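Local coordinates for protein B-agarase (Saccharophagus degradans, PDB 4BQ2) that hydrolyses the beta-1,4 linkages of agarose as a family 50 exo-beta-agarase, probably working from the ends of the polysaccharide chains, at residues A[65-70]-A[187-192]; A[284-289]-A[410-415]; A[651-656]-A[696-701]. One frame throughout, in Å; residues are numbered along the deposited sequence.

Interaction 1: A[65-70]-A[187-192]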
loop_
_atom_site.group_PDB
_atom_site.type_symbol
_atom_site.label_atom_id
_atom_site.label_comp_id
_atom_site.label_asym_id
_atom_site.label_seq_id
_atom_site.Cartn_x
_atom_site.Cartn_y
_atom_site.Cartn_z
ATOM N N SER A 65 -1.397 -32.438 -11.309
ATOM C CA SER A 65 -0.678 -32.042 -12.518
ATOM C C SER A 65 -1.466 -32.232 -13.823
ATOM O O SER A 65 -1.132 -31.622 -14.836
ATOM C CB SER A 65 0.693 -32.735 -12.610
ATOM O OG SER A 65 0.529 -34.118 -12.849
ATOM N N GLU A 66 -2.519 -33.041 -13.810
ATOM C CA GLU A 66 -3.299 -33.229 -15.038
ATOM C C GLU A 66 -4.222 -32.032 -15.286
ATOM O O GLU A 66 -4.716 -31.845 -16.401
ATOM C CB GLU A 66 -4.108 -34.529 -15.008
ATOM C CG GLU A 66 -5.410 -34.467 -14.223
ATOM C CD GLU A 66 -5.290 -34.980 -12.801
ATOM O OE1 GLU A 66 -4.210 -34.802 -12.161
ATOM O OE2 GLU A 66 -6.293 -35.560 -12.316
ATOM N N PHE A 67 -4.445 -31.223 -14.248
ATOM C CA PHE A 67 -5.297 -30.034 -14.373
ATOM C C PHE A 67 -4.556 -28.881 -15.019
ATOM O O PHE A 67 -4.107 -27.950 -14.333
ATOM C CB PHE A 67 -5.861 -29.617 -13.021
ATOM C CG PHE A 67 -6.901 -30.552 -12.496
ATOM C CD1 PHE A 67 -8.164 -30.585 -13.061
ATOM C CD2 PHE A 67 -6.617 -31.406 -11.438
ATOM C CE1 PHE A 67 -9.131 -31.449 -12.581
ATOM C CE2 PHE A 67 -7.581 -32.279 -10.954
ATOM C CZ PHE A 67 -8.842 -32.292 -11.519
ATOM N N THR A 68 -4.440 -28.933 -16.339
ATOM C CA THR A 68 -3.626 -27.959 -17.065
ATOM C C THR A 68 -4.281 -26.595 -17.263
ATOM O O THR A 68 -3.615 -25.633 -17.667
ATOM C CB THR A 68 -3.201 -28.498 -18.439
ATOM O OG1 THR A 68 -4.364 -28.690 -19.240
ATOM C CG2 THR A 68 -2.424 -29.804 -18.295
ATOM N N SER A 69 -5.575 -26.498 -16.973
ATOM C CA SER A 69 -6.264 -25.202 -16.974
ATOM C C SER A 69 -7.466 -25.354 -16.057
ATOM O O SER A 69 -8.571 -25.670 -16.521
ATOM C CB SER A 69 -6.708 -24.808 -18.383
ATOM O OG SER A 69 -7.362 -23.539 -18.384
ATOM N N ALA A 70 -7.248 -25.155 -14.755
ATOM C CA ALA A 70 -8.285 -25.416 -13.771
ATOM C C ALA A 70 -8.195 -24.455 -12.607
ATOM O O ALA A 70 -7.177 -23.798 -12.444
ATOM C CB ALA A 70 -8.186 -26.853 -13.265
ATOM N N ILE A 187 -15.540 -27.640 -1.415
ATOM C CA ILE A 187 -14.202 -27.382 -1.852
ATOM C C ILE A 187 -13.903 -28.347 -2.987
ATOM O O ILE A 187 -13.955 -29.569 -2.807
ATOM C CB ILE A 187 -13.191 -27.537 -0.713
ATOM C CG1 ILE A 187 -13.678 -26.738 0.513
ATOM C CG2 ILE A 187 -11.846 -27.106 -1.231
ATOM C CD1 ILE A 187 -12.711 -26.616 1.680
ATOM N N ARG A 188 -13.631 -27.802 -4.167
ATOM C CA ARG A 188 -13.510 -28.645 -5.356
ATOM C C ARG A 188 -12.578 -28.031 -6.389
ATOM O O ARG A 188 -12.266 -26.830 -6.298
ATOM C CB ARG A 188 -14.913 -28.853 -5.962
ATOM C CG ARG A 188 -15.494 -27.579 -6.584
ATOM C CD ARG A 188 -16.993 -27.489 -6.468
ATOM N NE ARG A 188 -17.522 -26.311 -7.173
ATOM C CZ ARG A 188 -17.968 -25.205 -6.574
ATOM N NH1 ARG A 188 -17.923 -25.072 -5.234
ATOM N NH2 ARG A 188 -18.439 -24.220 -7.328
ATOM N N ILE A 189 -12.155 -28.837 -7.370
ATOM C CA ILE A 189 -11.459 -28.364 -8.565
ATOM C C ILE A 189 -12.350 -28.515 -9.797
ATOM O O ILE A 189 -12.959 -29.560 -10.003
ATOM C CB ILE A 189 -10.138 -29.106 -8.834
ATOM C CG1 ILE A 189 -9.148 -28.846 -7.710
ATOM C CG2 ILE A 189 -9.499 -28.621 -10.135
ATOM C CD1 ILE A 189 -8.079 -29.903 -7.651
ATOM N N GLN A 190 -12.435 -27.441 -10.593
ATOM C CA GLN A 190 -13.204 -27.428 -11.845
ATOM C C GLN A 190 -12.259 -26.992 -12.966
ATOM O O GLN A 190 -11.518 -26.027 -12.786
ATOM C CB GLN A 190 -14.396 -26.450 -11.744
ATOM C CG GLN A 190 -15.540 -26.968 -10.873
ATOM C CD GLN A 190 -16.704 -26.026 -10.751
ATOM O OE1 GLN A 190 -17.503 -26.150 -9.821
ATOM N NE2 GLN A 190 -16.818 -25.067 -11.678
ATOM N N PRO A 191 -12.284 -27.686 -14.131
ATOM C CA PRO A 191 -11.509 -27.170 -15.257
ATOM C C PRO A 191 -12.068 -25.802 -15.625
ATOM O O PRO A 191 -13.250 -25.529 -15.358
ATOM C CB PRO A 191 -11.760 -28.193 -16.384
ATOM C CG PRO A 191 -12.996 -28.928 -15.992
ATOM C CD PRO A 191 -13.097 -28.868 -14.492
ATOM N N ASN A 192 -11.225 -24.939 -16.172
ATOM C CA ASN A 192 -11.672 -23.619 -16.538
ATOM C C ASN A 192 -12.556 -23.657 -17.779
ATOM O O ASN A 192 -12.270 -24.405 -18.703
ATOM C CB ASN A 192 -10.490 -22.727 -16.832
ATOM C CG ASN A 192 -9.634 -22.477 -15.600
ATOM O OD1 ASN A 192 -10.133 -22.491 -14.465
ATOM N ND2 ASN A 192 -8.346 -22.248 -15.820
#
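Ser69 and Asn192 carry the polar part of this contact through two hydrogen bonds. The backbone one, from Asn192 N to Ser69 O, measures 2.8 Å and is almost straight, at 177° about the hydrogen. The second joins side chains: Asn192 ND2 donates to Ser69 OG over 3.0 Å, clearly more bent and with the hydroxyl oxygen lying somewhat out of the amide plane. Asn192 CG sits beside its backbone N (chi1 -65°), a setting that folds the amide back against Ser69. At the other end of that amide, OD1 accepts from Ser71, so both ends are held.

Backbone pairing follows. Ala70 and Pro191 form an antiparallel non-hydrogen-bonded pair, CA to CA 4.0 Å, where strand 70-79 begins beside the end of strand 180-191. Both strands belong to the CBM-like beta domain of the agarase, and the loop entering the first of them is bent by an inverse gamma turn centred on Phe67.

The apolar contacts gather on Ile189. Its CG2 branch stands over the centre of the Phe67 ring, 3.8 Å from the centroid and 12° off the normal, a CH-pi contact. The same methyl lies 3.8 Å from Ala70 CB, while Ile189 CD1 reaches the ring at Phe67 CE2. His3 meets the Phe67 ring edge-to-face.

Interaction 2: A[284-289]-A[410-415]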
loop_
_atom_site.group_PDB
_atom_site.type_symbol
_atom_site.label_atom_id
_atom_site.label_comp_id
_atom_site.label_asym_id
_atom_site.label_seq_id
_atom_site.Cartn_x
_atom_site.Cartn_y
_atom_site.Cartn_z
ATOM N N THR A 284 -5.872 13.761 10.846
ATOM C CA THR A 284 -6.630 12.904 9.963
ATOM C C THR A 284 -6.569 13.516 8.580
ATOM O O THR A 284 -6.424 14.734 8.445
ATOM C CB THR A 284 -8.093 12.759 10.422
ATOM O OG1 THR A 284 -8.714 14.062 10.412
ATOM C CG2 THR A 284 -8.161 12.121 11.850
ATOM N N GLY A 285 -6.655 12.678 7.552
ATOM C CA GLY A 285 -6.631 13.189 6.166
ATOM C C GLY A 285 -6.214 12.110 5.175
ATOM O O GLY A 285 -6.103 10.912 5.538
ATOM N N LEU A 286 -5.986 12.530 3.927
ATOM C CA LEU A 286 -5.723 11.593 2.841
ATOM C C LEU A 286 -4.379 11.828 2.215
ATOM O O LEU A 286 -3.877 12.974 2.194
ATOM C CB LEU A 286 -6.795 11.721 1.724
ATOM C CG LEU A 286 -8.250 11.831 2.240
ATOM C CD1 LEU A 286 -9.220 11.978 1.066
ATOM C CD2 LEU A 286 -8.716 10.703 3.184
ATOM N N ASP A 287 -3.810 10.759 1.685
ATOM C CA ASP A 287 -2.536 10.816 0.998
ATOM C C ASP A 287 -2.764 11.010 -0.501
ATOM O O ASP A 287 -3.841 10.680 -0.998
ATOM C CB ASP A 287 -1.794 9.500 1.180
ATOM C CG ASP A 287 -1.483 9.198 2.633
ATOM O OD1 ASP A 287 -1.085 10.124 3.358
ATOM O OD2 ASP A 287 -1.607 8.026 3.030
ATOM N N ILE A 288 -1.725 11.463 -1.205
ATOM C CA ILE A 288 -1.738 11.553 -2.693
ATOM C C ILE A 288 -2.790 12.561 -3.147
ATOM O O ILE A 288 -3.759 12.237 -3.871
ATOM C CB ILE A 288 -1.927 10.188 -3.418
ATOM C CG1 ILE A 288 -0.977 9.113 -2.839
ATOM C CG2 ILE A 288 -1.702 10.380 -4.930
ATOM C CD1 ILE A 288 0.437 9.130 -3.430
ATOM N N ILE A 289 -2.600 13.782 -2.683
ATOM C CA ILE A 289 -3.463 14.883 -3.064
ATOM C C ILE A 289 -2.696 15.647 -4.132
ATOM O O ILE A 289 -2.166 16.765 -3.928
ATOM C CB ILE A 289 -3.880 15.723 -1.835
ATOM C CG1 ILE A 289 -4.656 14.834 -0.839
ATOM C CG2 ILE A 289 -4.788 16.887 -2.271
ATOM C CD1 ILE A 289 -4.998 15.572 0.437
ATOM N N TRP A 410 -15.531 17.535 5.472
ATOM C CA TRP A 410 -15.488 16.125 5.860
ATOM C C TRP A 410 -14.825 15.964 7.215
ATOM O O TRP A 410 -14.798 14.864 7.771
ATOM C CB TRP A 410 -14.700 15.324 4.809
ATOM C CG TRP A 410 -15.315 15.330 3.427
ATOM C CD1 TRP A 410 -16.571 15.765 3.069
ATOM C CD2 TRP A 410 -14.697 14.834 2.258
ATOM N NE1 TRP A 410 -16.755 15.577 1.715
ATOM C CE2 TRP A 410 -15.612 15.005 1.194
ATOM C CE3 TRP A 410 -13.441 14.254 1.997
ATOM C CZ2 TRP A 410 -15.305 14.641 -0.113
ATOM C CZ3 TRP A 410 -13.128 13.891 0.681
ATOM C CH2 TRP A 410 -14.081 14.050 -0.349
ATOM N N GLY A 411 -14.284 17.074 7.723
ATOM C CA GLY A 411 -13.772 17.150 9.101
ATOM C C GLY A 411 -12.310 16.763 9.273
ATOM O O GLY A 411 -11.811 16.664 10.404
ATOM N N PHE A 412 -11.609 16.573 8.164
ATOM C CA PHE A 412 -10.210 16.178 8.240
ATOM C C PHE A 412 -9.376 17.322 8.734
ATOM O O PHE A 412 -9.642 18.478 8.378
ATOM C CB PHE A 412 -9.706 15.742 6.891
ATOM C CG PHE A 412 -10.172 14.376 6.492
ATOM C CD1 PHE A 412 -9.847 13.274 7.264
ATOM C CD2 PHE A 412 -10.942 14.198 5.333
ATOM C CE1 PHE A 412 -10.255 11.981 6.910
ATOM C CE2 PHE A 412 -11.347 12.913 4.969
ATOM C CZ PHE A 412 -11.018 11.814 5.762
ATOM N N THR A 413 -8.380 17.018 9.553
ATOM C CA THR A 413 -7.620 18.082 10.159
ATOM C C THR A 413 -6.355 18.391 9.334
ATOM O O THR A 413 -5.627 19.346 9.650
ATOM C CB THR A 413 -7.230 17.747 11.599
ATOM O OG1 THR A 413 -6.467 16.551 11.613
ATOM C CG2 THR A 413 -8.461 17.578 12.512
ATOM N N SER A 414 -6.103 17.618 8.270
ATOM C CA SER A 414 -4.917 17.840 7.439
ATOM C C SER A 414 -5.090 17.318 6.028
ATOM O O SER A 414 -5.990 16.515 5.783
ATOM C CB SER A 414 -3.711 17.087 8.039
ATOM O OG SER A 414 -3.912 15.688 8.041
ATOM N N LEU A 415 -4.181 17.760 5.152
ATOM C CA LEU A 415 -3.791 17.102 3.879
ATOM C C LEU A 415 -2.606 16.206 4.188
ATOM O O LEU A 415 -1.675 16.632 4.859
ATOM C CB LEU A 415 -3.375 18.153 2.834
ATOM C CG LEU A 415 -4.355 19.336 2.685
ATOM C CD1 LEU A 415 -3.844 20.439 1.737
ATOM C CD2 LEU A 415 -5.734 18.870 2.255
HETATM O O HOH W 1 -6.647 15.238 3.581
#
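Thr284, Thr413 and Ser414 all turn their hydroxyls between the backbone N and the carbonyl carbon (chi1 61°, 59° and 63°), and this shared setting brings the three hydroxyl oxygens to the facing backbone. The two threonines answer one another: Thr284 N donates to Thr413 OG1 over 3.0 Å, and Thr413 N donates to Thr284 OG1 over 3.1 Å. Each hydroxyl has a further partner, Phe282 O for Thr413 and Asn739 OD1 for Thr284. Ser414 OG gives its hydrogen to Thr284 O at 2.7 Å, approaching from well above the carbonyl plane, and the backbone N atoms of Thr413 and Ser414 add weak bonds to the same oxygen.

Further along, one water bridges the two segments, accepting from Leu286 N and donating to Ser414 O. The carbonyl carbon of Gly285 lies over one face of the Phe412 ring, toward its rim, whereas Thr284 CB is at the ring edge. Leu286 CD2 meets Phe412 CZ at 3.6 Å, the two side chains crossing at about a right angle; Ile289 CD1 likewise packs against Leu415 CD2, 3.8 Å away.

The contact joins the end of strand 280-287 to the turn that leaves helix 394-410 through a Schellman motif at Gly411. No beta bridge links the two segments; deep in the protein, hydroxyls and one water satisfy several of the buried backbone N-H and C=O groups instead.

Interaction 3: A[651-656]-A[696-701]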
loop_
_atom_site.group_PDB
_atom_site.type_symbol
_atom_site.label_atom_id
_atom_site.label_comp_id
_atom_site.label_asym_id
_atom_site.label_seq_id
_atom_site.Cartn_x
_atom_site.Cartn_y
_atom_site.Cartn_z
ATOM N N GLY A 651 0.766 6.261 8.410
ATOM C CA GLY A 651 0.949 7.062 7.179
ATOM C C GLY A 651 -0.018 6.645 6.091
ATOM O O GLY A 651 -0.326 7.448 5.180
ATOM N N GLU A 652 -0.482 5.391 6.189
ATOM C CA GLU A 652 -1.361 4.740 5.178
ATOM C C GLU A 652 -2.207 3.635 5.790
ATOM O O GLU A 652 -1.702 2.826 6.572
ATOM C CB GLU A 652 -0.519 4.103 4.064
ATOM C CG GLU A 652 0.358 5.108 3.353
ATOM C CD GLU A 652 1.241 4.516 2.281
ATOM O OE1 GLU A 652 1.063 3.331 1.875
ATOM O OE2 GLU A 652 2.120 5.263 1.851
ATOM N N PHE A 653 -3.485 3.625 5.410
ATOM C CA PHE A 653 -4.363 2.452 5.497
ATOM C C PHE A 653 -5.425 2.663 4.425
ATOM O O PHE A 653 -5.560 3.772 3.870
ATOM C CB PHE A 653 -5.022 2.288 6.878
ATOM C CG PHE A 653 -6.109 3.311 7.196
ATOM C CD1 PHE A 653 -5.777 4.628 7.516
ATOM C CD2 PHE A 653 -7.463 2.925 7.245
ATOM C CE1 PHE A 653 -6.779 5.562 7.832
ATOM C CE2 PHE A 653 -8.466 3.846 7.577
ATOM C CZ PHE A 653 -8.126 5.167 7.858
ATOM N N HIS A 654 -6.171 1.611 4.143
ATOM C CA HIS A 654 -7.330 1.718 3.250
ATOM C C HIS A 654 -8.223 0.489 3.303
ATOM O O HIS A 654 -7.802 -0.537 3.820
ATOM C CB HIS A 654 -6.985 2.135 1.800
ATOM C CG HIS A 654 -6.130 1.174 1.004
ATOM N ND1 HIS A 654 -6.308 -0.207 0.974
ATOM C CD2 HIS A 654 -5.130 1.430 0.135
ATOM C CE1 HIS A 654 -5.425 -0.751 0.156
ATOM N NE2 HIS A 654 -4.688 0.219 -0.357
ATOM N N ILE A 655 -9.452 0.616 2.794
ATOM C CA ILE A 655 -10.343 -0.546 2.559
ATOM C C ILE A 655 -11.053 -0.276 1.232
ATOM O O ILE A 655 -11.508 0.841 0.995
ATOM C CB ILE A 655 -11.414 -0.663 3.676
ATOM C CG1 ILE A 655 -10.746 -0.838 5.044
ATOM C CG2 ILE A 655 -12.356 -1.843 3.420
ATOM C CD1 ILE A 655 -10.762 0.420 5.910
ATOM N N GLY A 656 -11.095 -1.266 0.343
ATOM C CA GLY A 656 -11.823 -1.106 -0.938
ATOM C C GLY A 656 -12.921 -2.137 -1.132
ATOM O O GLY A 656 -13.091 -3.072 -0.322
ATOM N N ALA A 696 -3.736 9.371 11.737
ATOM C CA ALA A 696 -3.764 8.298 10.726
ATOM C C ALA A 696 -4.227 8.893 9.400
ATOM O O ALA A 696 -5.256 9.570 9.354
ATOM C CB ALA A 696 -4.747 7.214 11.152
ATOM N N HIS A 697 -3.476 8.620 8.344
ATOM C CA HIS A 697 -3.816 9.069 6.994
ATOM C C HIS A 697 -4.224 7.855 6.138
ATOM O O HIS A 697 -3.633 6.774 6.204
ATOM C CB HIS A 697 -2.632 9.800 6.332
ATOM C CG HIS A 697 -2.338 11.147 6.925
ATOM N ND1 HIS A 697 -1.056 11.565 7.231
ATOM C CD2 HIS A 697 -3.163 12.173 7.266
ATOM C CE1 HIS A 697 -1.106 12.796 7.721
ATOM N NE2 HIS A 697 -2.375 13.181 7.764
ATOM N N TRP A 698 -5.279 8.070 5.367
ATOM C CA TRP A 698 -5.822 7.098 4.405
ATOM C C TRP A 698 -5.161 7.239 3.060
ATOM O O TRP A 698 -4.965 8.379 2.546
ATOM C CB TRP A 698 -7.327 7.407 4.293
ATOM C CG TRP A 698 -8.035 6.817 3.107
ATOM C CD1 TRP A 698 -7.954 7.225 1.792
ATOM C CD2 TRP A 698 -8.916 5.718 3.139
ATOM N NE1 TRP A 698 -8.769 6.432 0.996
ATOM C CE2 TRP A 698 -9.363 5.491 1.803
ATOM C CE3 TRP A 698 -9.385 4.884 4.169
ATOM C CZ2 TRP A 698 -10.268 4.477 1.489
ATOM C CZ3 TRP A 698 -10.262 3.873 3.850
ATOM C CH2 TRP A 698 -10.723 3.698 2.528
ATOM N N PHE A 699 -4.795 6.098 2.476
ATOM C CA PHE A 699 -4.211 6.066 1.143
ATOM C C PHE A 699 -5.288 5.532 0.193
ATOM O O PHE A 699 -5.623 4.343 0.278
ATOM C CB PHE A 699 -2.995 5.117 1.142
ATOM C CG PHE A 699 -2.179 5.155 -0.135
ATOM C CD1 PHE A 699 -2.608 4.464 -1.273
ATOM C CD2 PHE A 699 -0.977 5.873 -0.197
ATOM C CE1 PHE A 699 -1.846 4.485 -2.443
ATOM C CE2 PHE A 699 -0.210 5.918 -1.378
ATOM C CZ PHE A 699 -0.657 5.231 -2.513
ATOM N N GLN A 700 -5.872 6.352 -0.692
ATOM C CA GLN A 700 -5.467 7.713 -1.053
ATOM C C GLN A 700 -6.716 8.531 -1.441
ATOM O O GLN A 700 -7.826 8.058 -1.295
ATOM C CB GLN A 700 -4.500 7.628 -2.234
ATOM C CG GLN A 700 -5.135 6.843 -3.405
ATOM C CD GLN A 700 -4.219 6.666 -4.588
ATOM O OE1 GLN A 700 -3.038 7.014 -4.551
ATOM N NE2 GLN A 700 -4.760 6.116 -5.653
ATOM N N TYR A 701 -6.534 9.746 -1.962
ATOM C CA TYR A 701 -7.662 10.640 -2.261
ATOM C C TYR A 701 -8.550 10.046 -3.383
ATOM O O TYR A 701 -9.772 10.047 -3.276
ATOM C CB TYR A 701 -7.090 12.005 -2.689
ATOM C CG TYR A 701 -8.075 13.126 -2.965
ATOM C CD1 TYR A 701 -9.350 13.137 -2.425
ATOM C CD2 TYR A 701 -7.663 14.238 -3.724
ATOM C CE1 TYR A 701 -10.229 14.188 -2.696
ATOM C CE2 TYR A 701 -8.505 15.311 -3.944
ATOM C CZ TYR A 701 -9.785 15.281 -3.443
ATOM O OH TYR A 701 -10.617 16.383 -3.691
HETATM O O HOH W 2 0.753 10.169 5.709
#
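Parallel strands 648-652 and 693-699 run side by side, consistent with the (beta/alpha)8 barrel expected of this family, and the contact lies toward the C-terminal ends of both, where Glu652 is placed much as active-site carboxylates are in such barrels. Phe699 N donates to Phe653 O over 2.8 Å, close to straight at 167°; the bond from Phe653 N to His697 O is weak. The peptide between Phe699 and Gln700 is cis, as is often found here in such barrels.

Trp698 CG stands opposite its backbone N (chi1 164°), which swings the indole across the 653-655 chain. Its edge is directed at the face of Phe653 in a T-shaped pair with planes at 86°, Trp698 CE3 lying 3.7 Å from Phe653 CE2. His654 CA lies over one indole face, and His654 CD2 approaches Phe699 O to 3.0 Å.

Glu652 extends alongside Phe699, its CD 3.6 Å from Phe699 CD2. The ring flanks the carboxylate, while Arg603 forms a salt bridge with OE2 and Tyr629 hydrogen-bonds to OE1, which also binds a glycerol, probably from the crystallisation liquor. A carboxylate gripped in this way is probably held in one orientation, yet can still meet a polyol hydroxyl.

How the interactions relate
Interactions 2 and 3 form one buried block, their centres about 10 Å apart, because strands 280-287 and 693-699 are neighbours in a sheet. Asp287 N probably bonds to Trp698 O at 2.8 Å, and Ser414 OG to His697 NE2 at 3.0 Å, so the loop at 410-415 is tied through one histidine to strand 693-699, which lies beside Glu652. The glycerol on that carboxylate, probably from the crystallisation liquor, may mark the substrate cleft. Interaction 1 belongs elsewhere, in the CBM-like domain. Its centre is about 46 Å from that of interaction 2 and 37 Å from that of interaction 3, and it touches neither. A bound calcium ion lies about 13 Å from the Gln190 side chain.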